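Local coordinates for intergenic-region protein (PDB 2WJ9) that is the antirestriction protein ArdB, which probably inhibits restriction enzymes and so helps incoming DNA escape cleavage, at residues T49-E54 with L95-N100; G79-L84 with E115-F120. All blocks are in the same frame, centred on the assembly; numbering follows the deposited sequence.

Followed from the N terminus, the chain illustrates how two long-range contacts can cross along the sequence without touching. Strand 48-50 comes first, and contact 1 closes the loop running through helices 59-64 and 73-84 to strand 93-98, laying strand 48-50 beside 93-98. Contact 2 starts within that loop, at the end of helix 73-84, and closes on 115-120 after strands 93-98 and 103-107. The two loops therefore cross: segments 49-54, 79-84, 95-100 and 115-120 alternate along the sequence. With centres 23 Å apart and nearest atoms about 11 Å apart, contact 1 completes the larger sheet while contact 2 joins a helix end to the 117-121/126-130 hairpin.

Contact 1: T49-E54 with L95-N100; sequences TIVPDE and LYTLNN
Thr49 and Thr97 form an antiparallel hydrogen-bonded pair, followed by the non-hydrogen-bonded pair Ile50 and Tyr96, whose CA atoms come to 4.5 Å. Both bonds of the threonine pair are present: Thr49 N to Thr97 O at 2.9 Å, and Thr97 N back to Thr49 O at 3.0 Å. One step further the pairing comes undone. Val51 N still donates to Leu95 O over 2.8 Å, though it stands 30° out of the carbonyl plane, but the return bond is replaced by a water that accepts from Leu95 N and gives a weak bond to Val51 O. Strand 48-50, outermost on its side of the three-stranded antiparallel sheet within this chain, ends here, and beyond Ile50 the chain continues as a loop.

On one face of the sheet, Ile50 and Tyr96 cross obliquely. The ring presents its CD1-CE1 side, with CE1 3.7 Å from Ile50 CB and CD1 3.5 Å from Ile50 CA, while Thr49 C lies at the ring edge near its plane. Phe104 of the next strand meets the same ring, so the Tyr96 ring touches residues of both neighbouring strands.

On the face of the threonines, Thr97 OG1 sits between its backbone N and carbonyl carbon (chi1 62°). From there it shares a hydrogen bond with a water that also donates to Ile50 O, giving this strand edge a second water bridge. Thr97 CG2 instead meets Val51 CG2 at 4.0 Å. Val51 CG2, anti to the carbonyl carbon and beside the backbone N, lies 3.3 Å from Leu95 O and also meets Leu95 CB; Phe59 of helix 59-64 touches both Val51 and Leu95.

Contact 2: G79-L84 with E115-F120; sequences GWMDRL and ETWVLF. With SO4 (sulfate ion), chain H.
The carbonyl oxygen of Leu84, at the C-terminal end of its helix, accepts a hydrogen bond from a strand: Phe120 N donates to Leu84 O over 2.7 Å, lying in the carbonyl plane with a nearly straight N-H...O angle of 167°. Leu119 CA brings a weaker CA-H...O contact to the same Leu84 O at 3.2 Å. A water donating to both Arg83 O and Phe120 O bridges the helix end and strand again. The axes of helix segment 79-84 and strand segment 117-120 are almost perpendicular, at 92°.

Beside the backbone bond, Leu119 CD2 packs 3.9 Å from Leu84 CB. Met81, one turn earlier, reaches the same methyl: CE ends 4.0 Å from Leu119 CD2, and the two side chains cross at about a right angle. Its CG is anti to the backbone N (chi1 -165°), and the chain then bends at chi2 and chi3. The strand is half of the antiparallel hairpin 117-121/126-130: Trp117 and Leu119 bond through their backbones to Met130 and Ala128, while the backbone bonds Val118-Glu86 and Phe120-Leu84 join it to the helix end and the chain that follows. The CA-CB bond of Trp117, like that of Leu119, is directed toward the helix, and Met81 CE comes within 4.2 Å of Trp117 CE3. Met81 SD lies obliquely 5.4 Å from the centroid of the six-membered ring of Trp117, a Met-aromatic contact. Cys89, disulfide-bonded to Cys85 just past the helix, touches both Met81 and Trp117.

Away from the strand, Arg83 extends from CG to NE, its NH1 standing 3.3 Å above the plane of the Trp80 ring and over its centre. Arg83 NH2 donates to sulfate O2 at 2.9 Å; the ion, probably from the crystallisation liquor, is also bound by Arg76.

Contact 1: T49-E54 with L95-N100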
ATOM      1  N   THR B  49       6.284 -14.505  -8.683  1.00 30.24           N
ATOM      2  CA  THR B  49       7.287 -15.350  -9.359  1.00 30.03           C
ATOM      3  C   THR B  49       8.139 -16.056  -8.302  1.00 30.44           C
ATOM      4  O   THR B  49       8.599 -15.424  -7.345  1.00 30.51           O
ATOM      5  CB  THR B  49       8.196 -14.519 -10.291  1.00 30.34           C
ATOM      6  OG1 THR B  49       7.406 -13.909 -11.319  1.00 29.14           O
ATOM      7  CG2 THR B  49       9.266 -15.395 -10.931  1.00 29.96           C
ATOM      8  N   ILE B  50       8.318 -17.365  -8.454  1.00 30.63           N
ATOM      9  CA  ILE B  50       9.060 -18.149  -7.462  1.00 30.71           C
ATOM     10  C   ILE B  50      10.525 -17.694  -7.434  1.00 31.11           C
ATOM     11  O   ILE B  50      11.083 -17.287  -8.468  1.00 30.66           O
ATOM     12  CB  ILE B  50       8.921 -19.679  -7.702  1.00 30.70           C
ATOM     13  CG1 ILE B  50       9.417 -20.465  -6.487  1.00 30.61           C
ATOM     14  CG2 ILE B  50       9.656 -20.116  -8.959  1.00 29.51           C
ATOM     15  CD1 ILE B  50       9.030 -21.945  -6.524  1.00 31.31           C
ATOM     16  N   VAL B  51      11.119 -17.709  -6.242  1.00 31.54           N
ATOM     17  CA  VAL B  51      12.530 -17.371  -6.064  1.00 32.14           C
ATOM     18  C   VAL B  51      13.369 -18.620  -6.378  1.00 32.78           C
ATOM     19  O   VAL B  51      13.114 -19.681  -5.827  1.00 33.12           O
ATOM     20  CB  VAL B  51      12.818 -16.879  -4.622  1.00 32.08           C
ATOM     21  CG1 VAL B  51      14.307 -16.585  -4.436  1.00 31.76           C
ATOM     22  CG2 VAL B  51      11.976 -15.637  -4.292  1.00 30.72           C
ATOM     23  N   PRO B  52      14.346 -18.513  -7.296  1.00 33.84           N
ATOM     24  CA  PRO B  52      15.214 -19.670  -7.597  1.00 34.50           C
ATOM     25  C   PRO B  52      15.944 -20.233  -6.379  1.00 35.09           C
ATOM     26  O   PRO B  52      16.296 -19.480  -5.472  1.00 35.01           O
ATOM     27  CB  PRO B  52      16.228 -19.099  -8.592  1.00 34.51           C
ATOM     28  CG  PRO B  52      15.553 -17.939  -9.209  1.00 34.30           C
ATOM     29  CD  PRO B  52      14.676 -17.351  -8.142  1.00 33.69           C
ATOM     30  N   ASP B  53      16.178 -21.545  -6.371  1.00 35.87           N
ATOM     31  CA  ASP B  53      16.877 -22.193  -5.253  1.00 36.58           C
ATOM     32  C   ASP B  53      18.210 -21.497  -4.958  1.00 37.20           C
ATOM     33  O   ASP B  53      18.595 -21.344  -3.797  1.00 37.34           O
ATOM     34  CB  ASP B  53      17.091 -23.687  -5.525  1.00 36.77           C
ATOM     35  CG  ASP B  53      15.840 -24.523  -5.262  1.00 36.97           C
ATOM     36  OD1 ASP B  53      14.879 -24.015  -4.641  1.00 37.51           O
ATOM     37  OD2 ASP B  53      15.823 -25.699  -5.684  1.00 38.21           O
ATOM     38  N   GLU B  54      18.869 -21.050  -6.024  1.00 37.66           N
ATOM     39  CA  GLU B  54      20.148 -20.333  -5.961  1.00 38.26           C
ATOM     40  C   GLU B  54      20.083 -19.095  -5.059  1.00 38.39           C
ATOM     41  O   GLU B  54      21.014 -18.823  -4.295  1.00 38.45           O
ATOM     42  CB  GLU B  54      20.565 -19.879  -7.372  1.00 38.64           C
ATOM     43  CG  GLU B  54      20.624 -20.983  -8.433  1.00 39.77           C
ATOM     44  CD  GLU B  54      20.362 -20.468  -9.852  1.00 40.87           C
ATOM     45  OE1 GLU B  54      19.308 -19.833 -10.077  1.00 41.33           O
ATOM     46  OE2 GLU B  54      21.205 -20.721 -10.746  1.00 42.12           O
ATOM     47  N   LEU B  95       9.409 -19.378  -1.621  1.00 29.55           N
ATOM     48  CA  LEU B  95       9.540 -17.929  -1.541  1.00 29.73           C
ATOM     49  C   LEU B  95       9.184 -17.297  -2.887  1.00 29.50           C
ATOM     50  O   LEU B  95       9.524 -17.837  -3.942  1.00 29.99           O
ATOM     51  CB  LEU B  95      10.955 -17.539  -1.104  1.00 29.86           C
ATOM     52  CG  LEU B  95      11.501 -18.224   0.159  1.00 29.84           C
ATOM     53  CD1 LEU B  95      12.892 -17.696   0.523  1.00 30.59           C
ATOM     54  CD2 LEU B  95      10.541 -18.071   1.350  1.00 29.97           C
ATOM     55  N   TYR B  96       8.493 -16.154  -2.830  1.00 29.54           N
ATOM     56  CA  TYR B  96       7.970 -15.462  -4.019  1.00 29.22           C
ATOM     57  C   TYR B  96       8.224 -13.943  -3.987  1.00 29.03           C
ATOM     58  O   TYR B  96       8.159 -13.309  -2.934  1.00 28.60           O
ATOM     59  CB  TYR B  96       6.456 -15.705  -4.157  1.00 29.29           C
ATOM     60  CG  TYR B  96       6.092 -17.152  -4.386  1.00 29.39           C
ATOM     61  CD1 TYR B  96       6.080 -17.693  -5.669  1.00 29.34           C
ATOM     62  CD2 TYR B  96       5.772 -17.986  -3.321  1.00 30.01           C
ATOM     63  CE1 TYR B  96       5.756 -19.027  -5.883  1.00 29.44           C
ATOM     64  CE2 TYR B  96       5.435 -19.319  -3.522  1.00 29.40           C
ATOM     65  CZ  TYR B  96       5.438 -19.840  -4.806  1.00 30.05           C
ATOM     66  OH  TYR B  96       5.120 -21.175  -5.009  1.00 30.64           O
ATOM     67  N   THR B  97       8.489 -13.377  -5.163  1.00 28.84           N
ATOM     68  CA  THR B  97       8.526 -11.923  -5.375  1.00 28.98           C
ATOM     69  C   THR B  97       7.312 -11.460  -6.192  1.00 28.87           C
ATOM     70  O   THR B  97       6.761 -12.238  -6.976  1.00 29.15           O
ATOM     71  CB  THR B  97       9.839 -11.466  -6.082  1.00 29.08           C
ATOM     72  OG1 THR B  97       9.956 -12.055  -7.391  1.00 29.58           O
ATOM     73  CG2 THR B  97      11.058 -11.839  -5.237  1.00 29.82           C
ATOM     74  N   LEU B  98       6.913 -10.200  -5.993  1.00 28.41           N
ATOM     75  CA  LEU B  98       5.789  -9.583  -6.714  1.00 28.37           C
ATOM     76  C   LEU B  98       6.341  -8.459  -7.607  1.00 28.46           C
ATOM     77  O   LEU B  98       7.336  -7.832  -7.259  1.00 28.92           O
ATOM     78  CB  LEU B  98       4.738  -9.036  -5.724  1.00 28.92           C
ATOM     79  CG  LEU B  98       3.841 -10.043  -4.962  1.00 28.05           C
ATOM     80  CD1 LEU B  98       3.225  -9.395  -3.735  1.00 29.70           C
ATOM     81  CD2 LEU B  98       2.757 -10.639  -5.859  1.00 28.79           C
ATOM     82  N   ASN B  99       5.686  -8.201  -8.735  1.00 28.56           N
ATOM     83  CA  ASN B  99       6.144  -7.157  -9.686  1.00 29.01           C
ATOM     84  C   ASN B  99       5.803  -5.709  -9.277  1.00 29.43           C
ATOM     85  O   ASN B  99       6.032  -4.762 -10.064  1.00 30.98           O
ATOM     86  CB  ASN B  99       5.639  -7.454 -11.104  1.00 28.87           C
ATOM     87  CG  ASN B  99       4.121  -7.510 -11.200  1.00 28.75           C
ATOM     88  OD1 ASN B  99       3.435  -7.721 -10.204  1.00 28.89           O
ATOM     89  ND2 ASN B  99       3.592  -7.334 -12.405  1.00 30.61           N
ATOM     90  N   ASN B 100       5.231  -5.541  -8.084  1.00 29.44           N
ATOM     91  CA  ASN B 100       5.082  -4.220  -7.460  1.00 29.10           C
ATOM     92  C   ASN B 100       6.119  -3.959  -6.352  1.00 29.03           C
ATOM     93  O   ASN B 100       6.036  -2.954  -5.651  1.00 29.74           O
ATOM     94  CB  ASN B 100       3.663  -4.024  -6.923  1.00 28.91           C
ATOM     95  CG  ASN B 100       3.312  -4.993  -5.793  1.00 28.51           C
ATOM     96  OD1 ASN B 100       4.089  -5.900  -5.458  1.00 28.84           O
ATOM     97  ND2 ASN B 100       2.136  -4.796  -5.199  1.00 28.43           N
TER
HETATM   98  O   HOH W   1      11.480 -14.178  -8.091  1.00 26.37           O
HETATM   99  O   HOH W   2      11.428 -20.711  -3.143  1.00 27.85           O

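Contact 2: G79-L84 with E115-F120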
ATOM      1  N   GLY B  79       4.383 -19.176  12.782  1.00 28.64           N
ATOM      2  CA  GLY B  79       3.638 -18.987  14.030  1.00 29.17           C
ATOM      3  C   GLY B  79       2.190 -18.619  13.763  1.00 29.64           C
ATOM      4  O   GLY B  79       1.284 -19.215  14.331  1.00 29.25           O
ATOM      5  N   TRP B  80       1.966 -17.635  12.894  1.00 29.80           N
ATOM      6  CA  TRP B  80       0.592 -17.274  12.512  1.00 30.70           C
ATOM      7  C   TRP B  80      -0.140 -18.451  11.843  1.00 31.17           C
ATOM      8  O   TRP B  80      -1.313 -18.693  12.121  1.00 30.66           O
ATOM      9  CB  TRP B  80       0.552 -16.021  11.624  1.00 31.11           C
ATOM     10  CG  TRP B  80       0.644 -14.746  12.407  1.00 31.40           C
ATOM     11  CD1 TRP B  80       1.715 -13.912  12.491  1.00 31.81           C
ATOM     12  CD2 TRP B  80      -0.370 -14.184  13.256  1.00 32.77           C
ATOM     13  NE1 TRP B  80       1.429 -12.851  13.322  1.00 32.54           N
ATOM     14  CE2 TRP B  80       0.158 -12.995  13.806  1.00 33.45           C
ATOM     15  CE3 TRP B  80      -1.676 -14.559  13.584  1.00 34.01           C
ATOM     16  CZ2 TRP B  80      -0.575 -12.177  14.670  1.00 33.71           C
ATOM     17  CZ3 TRP B  80      -2.404 -13.751  14.467  1.00 34.73           C
ATOM     18  CH2 TRP B  80      -1.851 -12.573  14.989  1.00 34.17           C
ATOM     19  N   MET B  81       0.559 -19.192  10.987  1.00 31.45           N
ATOM     20  CA  MET B  81      -0.051 -20.317  10.275  1.00 32.44           C
ATOM     21  C   MET B  81      -0.506 -21.395  11.277  1.00 32.66           C
ATOM     22  O   MET B  81      -1.591 -21.981  11.129  1.00 32.95           O
ATOM     23  CB  MET B  81       0.937 -20.869   9.236  1.00 32.78           C
ATOM     24  CG  MET B  81       0.353 -21.782   8.177  1.00 33.85           C
ATOM     25  SD  MET B  81      -0.946 -21.061   7.171  1.00 34.29           S
ATOM     26  CE  MET B  81      -2.374 -21.874   7.882  1.00 33.59           C
ATOM     27  N   ASP B  82       0.299 -21.630  12.312  1.00 33.09           N
ATOM     28  CA  ASP B  82      -0.089 -22.549  13.392  1.00 33.72           C
ATOM     29  C   ASP B  82      -1.289 -22.064  14.200  1.00 34.00           C
ATOM     30  O   ASP B  82      -2.076 -22.883  14.663  1.00 33.96           O
ATOM     31  CB  ASP B  82       1.060 -22.786  14.374  1.00 33.98           C
ATOM     32  CG  ASP B  82       2.121 -23.722  13.834  1.00 34.82           C
ATOM     33  OD1 ASP B  82       1.883 -24.422  12.827  1.00 36.87           O
ATOM     34  OD2 ASP B  82       3.201 -23.764  14.445  1.00 35.60           O
ATOM     35  N   ARG B  83      -1.409 -20.754  14.402  1.00 34.11           N
ATOM     36  CA  ARG B  83      -2.578 -20.199  15.102  1.00 34.66           C
ATOM     37  C   ARG B  83      -3.844 -20.351  14.267  1.00 34.72           C
ATOM     38  O   ARG B  83      -4.909 -20.664  14.799  1.00 34.34           O
ATOM     39  CB  ARG B  83      -2.395 -18.716  15.420  1.00 34.87           C
ATOM     40  CG  ARG B  83      -1.541 -18.434  16.619  1.00 36.10           C
ATOM     41  CD  ARG B  83      -1.362 -16.931  16.828  1.00 37.73           C
ATOM     42  NE  ARG B  83      -0.133 -16.706  17.580  1.00 38.75           N
ATOM     43  CZ  ARG B  83       0.988 -16.181  17.095  1.00 39.22           C
ATOM     44  NH1 ARG B  83       1.069 -15.744  15.840  1.00 38.54           N
ATOM     45  NH2 ARG B  83       2.043 -16.074  17.897  1.00 40.36           N
ATOM     46  N   LEU B  84      -3.718 -20.110  12.964  1.00 34.93           N
ATOM     47  CA  LEU B  84      -4.870 -20.096  12.061  1.00 35.22           C
ATOM     48  C   LEU B  84      -5.360 -21.494  11.688  1.00 35.51           C
ATOM     49  O   LEU B  84      -6.558 -21.691  11.496  1.00 35.73           O
ATOM     50  CB  LEU B  84      -4.548 -19.304  10.791  1.00 35.30           C
ATOM     51  CG  LEU B  84      -4.269 -17.811  11.010  1.00 35.74           C
ATOM     52  CD1 LEU B  84      -3.846 -17.127   9.704  1.00 36.26           C
ATOM     53  CD2 LEU B  84      -5.476 -17.113  11.652  1.00 35.30           C
ATOM     54  N   GLU B 115      -6.916 -30.066  -3.044  1.00 38.46           N
ATOM     55  CA  GLU B 115      -6.421 -29.933  -1.674  1.00 38.18           C
ATOM     56  C   GLU B 115      -6.790 -28.564  -1.108  1.00 37.43           C
ATOM     57  O   GLU B 115      -6.509 -27.535  -1.728  1.00 37.31           O
ATOM     58  CB  GLU B 115      -4.901 -30.123  -1.630  1.00 38.63           C
ATOM     59  CG  GLU B 115      -4.357 -30.512  -0.248  1.00 39.56           C
ATOM     60  CD  GLU B 115      -2.861 -30.263  -0.094  1.00 41.23           C
ATOM     61  OE1 GLU B 115      -2.351 -30.453   1.032  1.00 42.03           O
ATOM     62  OE2 GLU B 115      -2.196 -29.872  -1.083  1.00 42.48           O
ATOM     63  N   THR B 116      -7.419 -28.558   0.065  1.00 36.65           N
ATOM     64  CA  THR B 116      -7.875 -27.316   0.702  1.00 36.05           C
ATOM     65  C   THR B 116      -7.670 -27.366   2.219  1.00 35.35           C
ATOM     66  O   THR B 116      -7.774 -28.434   2.825  1.00 34.62           O
ATOM     67  CB  THR B 116      -9.365 -27.046   0.391  1.00 36.33           C
ATOM     68  OG1 THR B 116      -9.737 -25.756   0.883  1.00 37.77           O
ATOM     69  CG2 THR B 116     -10.244 -28.084   1.026  1.00 35.86           C
ATOM     70  N   TRP B 117      -7.372 -26.213   2.817  1.00 34.24           N
ATOM     71  CA  TRP B 117      -7.203 -26.099   4.270  1.00 33.79           C
ATOM     72  C   TRP B 117      -8.326 -25.283   4.907  1.00 33.75           C
ATOM     73  O   TRP B 117      -8.829 -24.333   4.313  1.00 33.60           O
ATOM     74  CB  TRP B 117      -5.872 -25.429   4.627  1.00 33.43           C
ATOM     75  CG  TRP B 117      -4.630 -26.186   4.253  1.00 32.83           C
ATOM     76  CD1 TRP B 117      -4.533 -27.495   3.868  1.00 32.38           C
ATOM     77  CD2 TRP B 117      -3.293 -25.672   4.270  1.00 32.23           C
ATOM     78  NE1 TRP B 117      -3.215 -27.819   3.626  1.00 32.31           N
ATOM     79  CE2 TRP B 117      -2.436 -26.717   3.865  1.00 32.35           C
ATOM     80  CE3 TRP B 117      -2.741 -24.423   4.573  1.00 32.03           C
ATOM     81  CZ2 TRP B 117      -1.050 -26.548   3.759  1.00 32.16           C
ATOM     82  CZ3 TRP B 117      -1.363 -24.255   4.470  1.00 31.15           C
ATOM     83  CH2 TRP B 117      -0.535 -25.310   4.063  1.00 31.90           C
ATOM     84  N   VAL B 118      -8.698 -25.649   6.129  1.00 33.37           N
ATOM     85  CA  VAL B 118      -9.638 -24.862   6.924  1.00 33.41           C
ATOM     86  C   VAL B 118      -8.890 -24.072   7.995  1.00 33.33           C
ATOM     87  O   VAL B 118      -8.125 -24.646   8.776  1.00 33.01           O
ATOM     88  CB  VAL B 118     -10.681 -25.758   7.619  1.00 33.30           C
ATOM     89  CG1 VAL B 118     -11.663 -24.905   8.426  1.00 33.78           C
ATOM     90  CG2 VAL B 118     -11.417 -26.612   6.593  1.00 33.63           C
ATOM     91  N   LEU B 119      -9.112 -22.758   8.013  1.00 33.40           N
ATOM     92  CA  LEU B 119      -8.478 -21.856   8.973  1.00 33.52           C
ATOM     93  C   LEU B 119      -9.530 -21.249   9.892  1.00 33.67           C
ATOM     94  O   LEU B 119     -10.691 -21.108   9.504  1.00 33.38           O
ATOM     95  CB  LEU B 119      -7.729 -20.735   8.244  1.00 33.47           C
ATOM     96  CG  LEU B 119      -6.376 -21.088   7.613  1.00 34.20           C
ATOM     97  CD1 LEU B 119      -6.516 -22.132   6.525  1.00 33.96           C
ATOM     98  CD2 LEU B 119      -5.709 -19.830   7.063  1.00 33.74           C
ATOM     99  N   PHE B 120      -9.115 -20.898  11.108  1.00 33.81           N
ATOM    100  CA  PHE B 120      -9.978 -20.213  12.074  1.00 33.98           C
ATOM    101  C   PHE B 120      -9.189 -19.147  12.831  1.00 33.77           C
ATOM    102  O   PHE B 120      -8.155 -19.443  13.430  1.00 33.60           O
ATOM    103  CB  PHE B 120     -10.588 -21.200  13.069  1.00 34.12           C
ATOM    104  CG  PHE B 120     -11.366 -20.538  14.184  1.00 34.73           C
ATOM    105  CD1 PHE B 120     -12.599 -19.948  13.934  1.00 36.02           C
ATOM    106  CD2 PHE B 120     -10.853 -20.484  15.474  1.00 35.54           C
ATOM    107  CE1 PHE B 120     -13.321 -19.329  14.958  1.00 36.56           C
ATOM    108  CE2 PHE B 120     -11.565 -19.864  16.502  1.00 35.71           C
ATOM    109  CZ  PHE B 120     -12.800 -19.285  16.239  1.00 36.13           C
TER
HETATM  110  S   SO4 H1158       4.164 -12.855  17.343  1.00 36.21           S
HETATM  111  O1  SO4 H1158       2.779 -12.483  17.043  1.00 39.68           O
HETATM  112  O2  SO4 H1158       4.192 -14.188  17.938  1.00 38.57           O
HETATM  113  O3  SO4 H1158       4.871 -12.814  16.050  1.00 34.99           O
HETATM  114  O4  SO4 H1158       4.720 -11.905  18.319  1.00 37.69           O
HETATM  115  O   HOH W   3      -6.791 -18.420  15.821  1.00 32.01           O
HETATM  116  O   HOH W   4      -7.372 -22.076  14.716  1.00 44.87           O